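Local coordinates for protein isomaltose glucohydrolase (Kribbella flavida, PDB 5Z3E) that hydrolyses the alpha-1,6-glucosidic linkage of isomaltose from the non-reducing end, releasing beta-D-glucose and D-glucose, at residues A[60-65]-A[379-384]; A[313-318]-A[340-345]; A[353-358]-A[375-380]. The protein carries 1 engineered substitution. One frame throughout, in Å; residues are numbered along the deposited sequence.

Interaction 1 of 3, residues A[60-65]-A[379-384]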
loop_
_atom_site.group_PDB
_atom_site.type_symbol
_atom_site.label_atom_id
_atom_site.label_comp_id
_atom_site.label_asym_id
_atom_site.label_seq_id
_atom_site.Cartn_x
_atom_site.Cartn_y
_atom_site.Cartn_z
ATOM N N PRO A 60 7.342 -10.597 -5.612
ATOM C CA PRO A 60 6.949 -10.036 -6.907
ATOM C C PRO A 60 5.536 -9.488 -6.812
ATOM O O PRO A 60 4.736 -9.930 -6.017
ATOM C CB PRO A 60 6.996 -11.248 -7.821
ATOM C CG PRO A 60 6.619 -12.396 -6.920
ATOM C CD PRO A 60 7.313 -12.080 -5.610
ATOM N N ALA A 61 5.212 -8.551 -7.678
ATOM C CA ALA A 61 3.841 -8.052 -7.703
ATOM C C ALA A 61 2.901 -9.067 -8.338
ATOM O O ALA A 61 1.772 -9.279 -7.840
ATOM C CB ALA A 61 3.762 -6.733 -8.459
ATOM N N ALA A 62 3.321 -9.612 -9.457
ATOM C CA ALA A 62 2.400 -10.378 -10.307
ATOM C C ALA A 62 3.256 -11.250 -11.210
ATOM O O ALA A 62 3.633 -10.838 -12.314
ATOM C CB ALA A 62 1.563 -9.439 -11.137
ATOM N N PRO A 63 3.570 -12.451 -10.749
ATOM C CA PRO A 63 4.512 -13.331 -11.444
ATOM C C PRO A 63 4.117 -13.781 -12.835
ATOM O O PRO A 63 5.012 -14.153 -13.592
ATOM C CB PRO A 63 4.649 -14.483 -10.461
ATOM C CG PRO A 63 3.444 -14.417 -9.536
ATOM C CD PRO A 63 3.097 -13.015 -9.471
ATOM N N THR A 64 2.847 -13.733 -13.170
ATOM C CA THR A 64 2.426 -14.171 -14.497
ATOM C C THR A 64 1.842 -13.080 -15.350
ATOM O O THR A 64 1.324 -13.358 -16.443
ATOM C CB THR A 64 1.411 -15.316 -14.441
ATOM O OG1 THR A 64 0.235 -14.832 -13.785
ATOM C CG2 THR A 64 1.981 -16.467 -13.671
ATOM N N PHE A 65 1.980 -11.840 -14.925
ATOM C CA PHE A 65 1.471 -10.717 -15.704
ATOM C C PHE A 65 2.656 -10.148 -16.447
ATOM O O PHE A 65 3.586 -9.647 -15.849
ATOM C CB PHE A 65 0.824 -9.668 -14.805
ATOM C CG PHE A 65 0.126 -8.578 -15.555
ATOM C CD1 PHE A 65 -1.016 -8.858 -16.292
ATOM C CD2 PHE A 65 0.576 -7.273 -15.523
ATOM C CE1 PHE A 65 -1.653 -7.872 -16.980
ATOM C CE2 PHE A 65 -0.091 -6.268 -16.184
ATOM C CZ PHE A 65 -1.213 -6.581 -16.942
ATOM N N THR A 379 -3.228 -12.123 -12.272
ATOM C CA THR A 379 -3.768 -13.124 -11.376
ATOM C C THR A 379 -2.748 -14.243 -11.213
ATOM O O THR A 379 -2.376 -14.844 -12.210
ATOM C CB THR A 379 -5.057 -13.707 -11.912
ATOM O OG1 THR A 379 -5.986 -12.723 -12.350
ATOM C CG2 THR A 379 -5.690 -14.656 -10.935
ATOM N N PRO A 380 -2.311 -14.558 -10.001
ATOM C CA PRO A 380 -2.588 -13.838 -8.750
ATOM C C PRO A 380 -1.848 -12.505 -8.691
ATOM O O PRO A 380 -0.736 -12.372 -9.200
ATOM C CB PRO A 380 -2.002 -14.771 -7.686
ATOM C CG PRO A 380 -0.848 -15.466 -8.392
ATOM C CD PRO A 380 -1.313 -15.641 -9.808
ATOM N N LEU A 381 -2.473 -11.528 -8.052
ATOM C CA LEU A 381 -1.760 -10.337 -7.617
ATOM C C LEU A 381 -1.397 -10.574 -6.149
ATOM O O LEU A 381 -2.273 -10.767 -5.319
ATOM C CB LEU A 381 -2.652 -9.097 -7.735
ATOM C CG LEU A 381 -1.896 -7.807 -7.430
ATOM C CD1 LEU A 381 -0.978 -7.419 -8.567
ATOM C CD2 LEU A 381 -2.839 -6.663 -7.083
ATOM N N LEU A 382 -0.099 -10.587 -5.827
ATOM C CA LEU A 382 0.264 -10.918 -4.452
ATOM C C LEU A 382 -0.365 -9.970 -3.439
ATOM O O LEU A 382 -0.810 -10.391 -2.388
ATOM C CB LEU A 382 1.774 -11.039 -4.257
ATOM C CG LEU A 382 2.375 -12.422 -4.516
ATOM C CD1 LEU A 382 2.295 -12.817 -5.971
ATOM C CD2 LEU A 382 3.792 -12.491 -4.024
ATOM N N TRP A 383 -0.433 -8.683 -3.784
ATOM C CA TRP A 383 -1.035 -7.687 -2.908
ATOM C C TRP A 383 -2.503 -8.032 -2.603
ATOM O O TRP A 383 -2.976 -7.845 -1.490
ATOM C CB TRP A 383 -0.860 -6.309 -3.542
ATOM C CG TRP A 383 -1.256 -5.117 -2.701
ATOM C CD1 TRP A 383 -1.637 -5.098 -1.399
ATOM C CD2 TRP A 383 -1.317 -3.759 -3.168
ATOM N NE1 TRP A 383 -1.949 -3.805 -1.026
ATOM C CE2 TRP A 383 -1.759 -2.963 -2.097
ATOM C CE3 TRP A 383 -1.073 -3.141 -4.401
ATOM C CZ2 TRP A 383 -1.985 -1.604 -2.221
ATOM C CZ3 TRP A 383 -1.324 -1.781 -4.519
ATOM C CH2 TRP A 383 -1.786 -1.041 -3.444
ATOM N N SER A 384 -3.232 -8.580 -3.576
ATOM C CA SER A 384 -4.600 -9.032 -3.289
ATOM C C SER A 384 -4.617 -10.055 -2.157
ATOM O O SER A 384 -5.444 -9.972 -1.248
ATOM C CB SER A 384 -5.250 -9.651 -4.522
ATOM O OG SER A 384 -5.519 -8.682 -5.494
HETATM O O HOH W 1 1.204 -7.530 -5.763
HETATM O O HOH W 2 0.525 -12.816 -11.693
HETATM O O HOH W 3 -1.533 -12.781 -14.668
HETATM O O HOH W 4 -1.304 -17.110 -13.363
#
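Ala61 O accepts the backbone N-H of Leu382, a bond that fastens an irregular loop to the first turn of helix 382-394 in the (alpha/alpha)6-barrel fold of glycoside hydrolase family 15. Leu382 N lies 3.0 Å from Ala61 O, with an angle of 160° at the hydrogen and the donor tilted 27° from the carbonyl plane. A water donates to the same oxygen and accepts the N-H of Trp383, so two successive amides at the helix start end on one carbonyl, directly or through water. The fork of Leu382 straddles two prolines. Leu382 CD2 lies 3.4 Å from Pro60 O and touches the Pro60 ring, while Leu382 CD1 meets Pro63 CD at 3.6 Å. A serine here would probably leave a gap between the two proline rings, which would lose their common apolar partner. Leu381, the N-cap residue, starts out away from the loop, but with CG anti to the backbone N (chi1 -174°) Leu381 CD1 returns to 3.4 Å from Ala61 O and brushes Ala62 CB. The same side chain comes within about 4 Å of that of Ala355, engineered from the glutamate inferred to be the proton acceptor. Two waters link Thr64 OG1, at the exposed end of this otherwise buried contact, to Thr379 N and O. A further water accepts the N-H of Thr64, 2.9 Å from Thr64 N, and donates to Pro380 O.

Interaction 2 of 3, residues A[313-318]-A[340-345]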
loop_
_atom_site.group_PDB
_atom_site.type_symbol
_atom_site.label_atom_id
_atom_site.label_comp_id
_atom_site.label_asym_id
_atom_site.label_seq_id
_atom_site.Cartn_x
_atom_site.Cartn_y
_atom_site.Cartn_z
ATOM N N GLY A 313 -11.814 0.180 -15.752
ATOM C CA GLY A 313 -12.170 0.651 -14.439
ATOM C C GLY A 313 -12.984 -0.356 -13.649
ATOM O O GLY A 313 -14.158 -0.105 -13.301
ATOM N N GLY A 314 -12.367 -1.485 -13.330
ATOM C CA GLY A 314 -13.041 -2.536 -12.607
ATOM C C GLY A 314 -12.931 -2.422 -11.103
ATOM O O GLY A 314 -12.552 -1.382 -10.571
ATOM N N GLN A 315 -13.310 -3.490 -10.427
ATOM C CA GLN A 315 -13.432 -3.549 -8.975
ATOM C C GLN A 315 -12.208 -4.242 -8.403
ATOM O O GLN A 315 -11.906 -5.374 -8.788
ATOM C CB GLN A 315 -14.696 -4.332 -8.608
ATOM C CG GLN A 315 -15.966 -3.669 -9.094
ATOM C CD GLN A 315 -17.119 -4.659 -9.150
ATOM O OE1 GLN A 315 -17.053 -5.606 -9.934
ATOM N NE2 GLN A 315 -18.160 -4.451 -8.359
ATOM N N TRP A 316 -11.506 -3.557 -7.496
ATOM C CA TRP A 316 -10.200 -4.015 -7.031
ATOM C C TRP A 316 -10.294 -4.728 -5.699
ATOM O O TRP A 316 -10.746 -4.175 -4.682
ATOM C CB TRP A 316 -9.252 -2.819 -6.929
ATOM C CG TRP A 316 -8.744 -2.402 -8.287
ATOM C CD1 TRP A 316 -9.444 -1.895 -9.349
ATOM C CD2 TRP A 316 -7.388 -2.516 -8.729
ATOM N NE1 TRP A 316 -8.601 -1.703 -10.418
ATOM C CE2 TRP A 316 -7.339 -2.073 -10.057
ATOM C CE3 TRP A 316 -6.211 -2.933 -8.105
ATOM C CZ2 TRP A 316 -6.156 -2.024 -10.769
ATOM C CZ3 TRP A 316 -5.045 -2.899 -8.816
ATOM C CH2 TRP A 316 -5.017 -2.435 -10.137
ATOM N N ILE A 317 -9.787 -5.965 -5.665
ATOM C CA ILE A 317 -9.789 -6.780 -4.469
ATOM C C ILE A 317 -9.108 -6.041 -3.313
ATOM O O ILE A 317 -9.609 -6.022 -2.185
ATOM C CB ILE A 317 -9.152 -8.157 -4.718
ATOM C CG1 ILE A 317 -10.123 -9.117 -5.445
ATOM C CG2 ILE A 317 -8.699 -8.797 -3.425
ATOM C CD1 ILE A 317 -10.566 -8.705 -6.813
ATOM N N LEU A 318 -7.938 -5.438 -3.581
ATOM C CA LEU A 318 -7.172 -4.825 -2.503
ATOM C C LEU A 318 -7.922 -3.647 -1.896
ATOM O O LEU A 318 -7.748 -3.352 -0.720
ATOM C CB LEU A 318 -5.761 -4.460 -2.999
ATOM C CG LEU A 318 -5.641 -3.322 -3.995
ATOM C CD1 LEU A 318 -5.495 -1.987 -3.279
ATOM C CD2 LEU A 318 -4.478 -3.535 -4.930
ATOM N N LEU A 340 -15.224 -8.956 2.890
ATOM C CA LEU A 340 -14.467 -10.196 2.895
ATOM C C LEU A 340 -15.131 -11.243 1.995
ATOM O O LEU A 340 -14.460 -11.932 1.222
ATOM C CB LEU A 340 -14.291 -10.717 4.302
ATOM C CG LEU A 340 -13.413 -11.939 4.437
ATOM C CD1 LEU A 340 -11.955 -11.572 4.185
ATOM C CD2 LEU A 340 -13.580 -12.601 5.806
ATOM N N ARG A 341 -16.450 -11.378 2.109
ATOM C CA ARG A 341 -17.186 -12.349 1.289
ATOM C C ARG A 341 -17.053 -12.013 -0.192
ATOM O O ARG A 341 -16.882 -12.891 -1.029
ATOM C CB ARG A 341 -18.656 -12.402 1.701
ATOM C CG ARG A 341 -18.914 -12.970 3.060
ATOM C CD ARG A 341 -20.420 -13.043 3.342
ATOM N NE ARG A 341 -20.679 -13.445 4.717
ATOM C CZ ARG A 341 -21.116 -12.629 5.672
ATOM N NH1 ARG A 341 -21.365 -11.352 5.382
ATOM N NH2 ARG A 341 -21.245 -13.070 6.898
ATOM N N TRP A 342 -17.170 -10.726 -0.527
ATOM C CA TRP A 342 -17.033 -10.319 -1.933
ATOM C C TRP A 342 -15.667 -10.705 -2.488
ATOM O O TRP A 342 -15.556 -11.258 -3.584
ATOM C CB TRP A 342 -17.272 -8.808 -2.113
ATOM C CG TRP A 342 -17.197 -8.391 -3.557
ATOM C CD1 TRP A 342 -18.224 -8.414 -4.458
ATOM C CD2 TRP A 342 -16.044 -7.964 -4.285
ATOM N NE1 TRP A 342 -17.795 -8.015 -5.681
ATOM C CE2 TRP A 342 -16.451 -7.735 -5.615
ATOM C CE3 TRP A 342 -14.703 -7.744 -3.943
ATOM C CZ2 TRP A 342 -15.564 -7.319 -6.608
ATOM C CZ3 TRP A 342 -13.845 -7.310 -4.918
ATOM C CH2 TRP A 342 -14.266 -7.107 -6.246
ATOM N N ILE A 343 -14.612 -10.446 -1.720
ATOM C CA ILE A 343 -13.276 -10.812 -2.162
ATOM C C ILE A 343 -13.184 -12.320 -2.405
ATOM O O ILE A 343 -12.659 -12.770 -3.418
ATOM C CB ILE A 343 -12.220 -10.406 -1.132
ATOM C CG1 ILE A 343 -12.160 -8.875 -1.040
ATOM C CG2 ILE A 343 -10.879 -11.031 -1.488
ATOM C CD1 ILE A 343 -11.489 -8.418 0.230
ATOM N N ALA A 344 -13.682 -13.129 -1.467
ATOM C CA ALA A 344 -13.579 -14.574 -1.592
ATOM C C ALA A 344 -14.277 -15.048 -2.863
ATOM O O ALA A 344 -13.836 -16.019 -3.485
ATOM C CB ALA A 344 -14.131 -15.258 -0.366
ATOM N N ASP A 345 -15.369 -14.389 -3.239
ATOM C CA ASP A 345 -16.107 -14.752 -4.440
ATOM C C ASP A 345 -15.334 -14.431 -5.719
ATOM O O ASP A 345 -15.779 -14.856 -6.804
ATOM C CB ASP A 345 -17.455 -14.038 -4.446
ATOM C CG ASP A 345 -18.424 -14.586 -3.419
ATOM O OD1 ASP A 345 -18.221 -15.714 -2.900
ATOM O OD2 ASP A 345 -19.449 -13.897 -3.154
#
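Gln315 O is held by the backbone N-H of Val357, and the same oxygen lies in the plane of the Trp342 indole, at its edge, 3.9 Å from Trp342 CH2. Here a short two-stranded antiparallel ladder, 315-316 with 356-357, meets the last turns of helix 333-344, and an indole fills the angle between strand and helix. Trp342 reaches across because CG stands anti to the backbone N (chi1 -177°), which carries the six-membered ring toward the strand. Gln315 CB meets that ring obliquely, 3.7 Å from Trp342 CH2. The amide farther along is turned 63° from the indole plane; its OE1 accepts the N-H of His360 and its NE2 makes a weak bond to Val298 O, so the polar end is occupied although the stem of the side chain is in apolar company. Ile317, in the first turn of helix 317-329, crosses Trp342 at about a right angle, with Ile317 CD1 4.0 Å from Trp342 CZ3. The CB of Trp316, the N-cap residue, instead points away from helix 333-344, and its side chain comes within about 4 Å of that of Ala355, the engineered position of the probable catalytic base. Ile317 completes the contact with helix 333-344: Ile317 CG2 lies 3.7 Å from Ile343 CG2, and Ile343 CD1 rests 3.9 Å from Ile317 O.

Interaction 3 of 3, residues A[353-358]-A[375-380]. Engineered in segment 353-358: Ala355 (natural residue Glu).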
loop_
_atom_site.group_PDB
_atom_site.type_symbol
_atom_site.label_atom_id
_atom_site.label_comp_id
_atom_site.label_asym_id
_atom_site.label_seq_id
_atom_site.Cartn_x
_atom_site.Cartn_y
_atom_site.Cartn_z
ATOM N N LEU A 353 -6.343 -14.791 -6.495
ATOM C CA LEU A 353 -7.101 -13.559 -6.507
ATOM C C LEU A 353 -6.533 -12.613 -7.539
ATOM O O LEU A 353 -5.315 -12.330 -7.528
ATOM C CB LEU A 353 -7.074 -12.872 -5.132
ATOM C CG LEU A 353 -7.867 -13.574 -4.039
ATOM C CD1 LEU A 353 -7.491 -13.007 -2.690
ATOM C CD2 LEU A 353 -9.357 -13.449 -4.273
ATOM N N PRO A 354 -7.361 -12.104 -8.432
ATOM C CA PRO A 354 -6.908 -11.142 -9.432
ATOM C C PRO A 354 -6.678 -9.769 -8.805
ATOM O O PRO A 354 -7.132 -9.487 -7.684
ATOM C CB PRO A 354 -8.064 -11.063 -10.412
ATOM C CG PRO A 354 -9.203 -11.357 -9.582
ATOM C CD PRO A 354 -8.801 -12.366 -8.541
ATOM N N ALA A 355 -6.036 -8.891 -9.575
ATOM C CA ALA A 355 -5.974 -7.489 -9.171
ATOM C C ALA A 355 -7.377 -6.870 -9.098
ATOM O O ALA A 355 -7.715 -6.136 -8.180
ATOM C CB ALA A 355 -5.114 -6.701 -10.125
ATOM N N GLN A 356 -8.192 -7.160 -10.121
ATOM C CA GLN A 356 -9.506 -6.566 -10.259
ATOM C C GLN A 356 -10.391 -7.500 -11.051
ATOM O O GLN A 356 -9.875 -8.398 -11.728
ATOM C CB GLN A 356 -9.438 -5.217 -10.944
ATOM C CG GLN A 356 -8.898 -5.266 -12.380
ATOM C CD GLN A 356 -9.022 -3.939 -13.080
ATOM O OE1 GLN A 356 -10.133 -3.408 -13.262
ATOM N NE2 GLN A 356 -7.889 -3.352 -13.455
ATOM N N VAL A 357 -11.685 -7.259 -10.967
ATOM C CA VAL A 357 -12.694 -8.005 -11.746
ATOM C C VAL A 357 -13.599 -7.027 -12.440
ATOM O O VAL A 357 -13.801 -5.908 -11.991
ATOM C CB VAL A 357 -13.492 -8.955 -10.855
ATOM C CG1 VAL A 357 -12.597 -10.074 -10.326
ATOM C CG2 VAL A 357 -14.238 -8.258 -9.759
ATOM N N PRO A 358 -14.229 -7.472 -13.540
ATOM C CA PRO A 358 -15.036 -6.564 -14.369
ATOM C C PRO A 358 -16.532 -6.666 -14.151
ATOM O O PRO A 358 -17.286 -6.337 -15.068
ATOM C CB PRO A 358 -14.656 -7.022 -15.752
ATOM C CG PRO A 358 -14.542 -8.516 -15.639
ATOM C CD PRO A 358 -13.856 -8.699 -14.274
ATOM N N GLY A 375 -2.748 -8.365 -22.006
ATOM C CA GLY A 375 -3.253 -9.612 -21.580
ATOM C C GLY A 375 -4.281 -9.514 -20.524
ATOM O O GLY A 375 -4.682 -8.415 -20.099
ATOM N N THR A 376 -4.703 -10.692 -20.027
ATOM C CA THR A 376 -5.710 -10.674 -18.989
ATOM C C THR A 376 -5.161 -10.132 -17.668
ATOM O O THR A 376 -3.957 -10.161 -17.408
ATOM C CB THR A 376 -6.303 -12.050 -18.789
ATOM O OG1 THR A 376 -5.253 -13.006 -18.578
ATOM C CG2 THR A 376 -6.990 -12.447 -20.069
ATOM N N VAL A 377 -6.064 -9.642 -16.828
ATOM C CA VAL A 377 -5.699 -9.001 -15.579
ATOM C C VAL A 377 -4.798 -9.886 -14.728
ATOM O O VAL A 377 -5.012 -11.088 -14.588
ATOM C CB VAL A 377 -7.029 -8.694 -14.826
ATOM C CG1 VAL A 377 -6.763 -8.385 -13.383
ATOM C CG2 VAL A 377 -7.706 -7.501 -15.514
ATOM N N ALA A 378 -3.817 -9.254 -14.099
ATOM C CA ALA A 378 -2.873 -9.954 -13.230
ATOM C C ALA A 378 -3.560 -10.845 -12.214
ATOM O O ALA A 378 -4.349 -10.370 -11.381
ATOM C CB ALA A 378 -1.993 -8.955 -12.496
ATOM N N THR A 379 -3.228 -12.123 -12.272
ATOM C CA THR A 379 -3.768 -13.124 -11.376
ATOM C C THR A 379 -2.748 -14.243 -11.213
ATOM O O THR A 379 -2.376 -14.844 -12.210
ATOM C CB THR A 379 -5.057 -13.707 -11.912
ATOM O OG1 THR A 379 -5.986 -12.723 -12.350
ATOM C CG2 THR A 379 -5.690 -14.656 -10.935
ATOM N N PRO A 380 -2.311 -14.558 -10.001
ATOM C CA PRO A 380 -2.588 -13.838 -8.750
ATOM C C PRO A 380 -1.848 -12.505 -8.691
ATOM O O PRO A 380 -0.736 -12.372 -9.200
ATOM C CB PRO A 380 -2.002 -14.771 -7.686
ATOM C CG PRO A 380 -0.848 -15.466 -8.392
ATOM C CD PRO A 380 -1.313 -15.641 -9.808
#
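Pro354 and Ala355 press against the Ala378 carbonyl in the tight part of this contact, where the chain directions at 353-356 and 377-380 lie 155° apart, roughly antiparallel, beside the active site of the glycosidase. Ala355 N gives its hydrogen to Ala378 O over 2.9 Å, approaching nearly along the C=O axis, and Pro354 CA adds a CH...O contact to Ala378 O at 3.3 Å. One carbonyl therefore grips two consecutive residues. A matching CH...O contact joins Pro380 CA to Leu353 O at 3.3 Å. Ala355 is an engineered residue replacing a glutamate that is probably the proton acceptor, so these backbone contacts probably help to place the catalytic group in the natural enzyme. Thr379 OG1, which lies 2.9 Å from Val377 O in its own segment, comes to 3.3 Å from Pro354 CB. Toward the solvent side the fit slackens. Val377, partly exposed, holds CG1 anti to the backbone N (chi1 164°), and Val377 CG1 reaches 3.5 Å from Gln356 O, but its side-chain neighbours are more distant: Val377 CG1 lies 4.0 Å from Ala355 CB and 3.9 Å from Gln356 CG, whose stem crosses the valine at about a right angle. On the buried side Leu353 packs on helices 333-344 and 382-394, Val357 lies against Trp342, and strand 356-357 pairs with strand 315-316.

In the fold
Following the chain from the N terminus, the loop at 60-65 waits for a partner more than 300 residues later, and interaction 1 closes this very long loop at the start of helix 382-394. Interaction 2 is nested inside it, joining 313-318 to the end of helix 333-344. Interaction 3 follows in series, and its second segment, 375-380, overlaps that of interaction 1 at Thr379 and Pro380. Strands 315-316 and 356-357 link interactions 2 and 3 as neighbours in one sheet, while Leu381 N to Leu353 O and Ser384 OG to Pro354 O couple interactions 1 and 3. Leu318 packing on Trp383 brings interaction 2 against interaction 1.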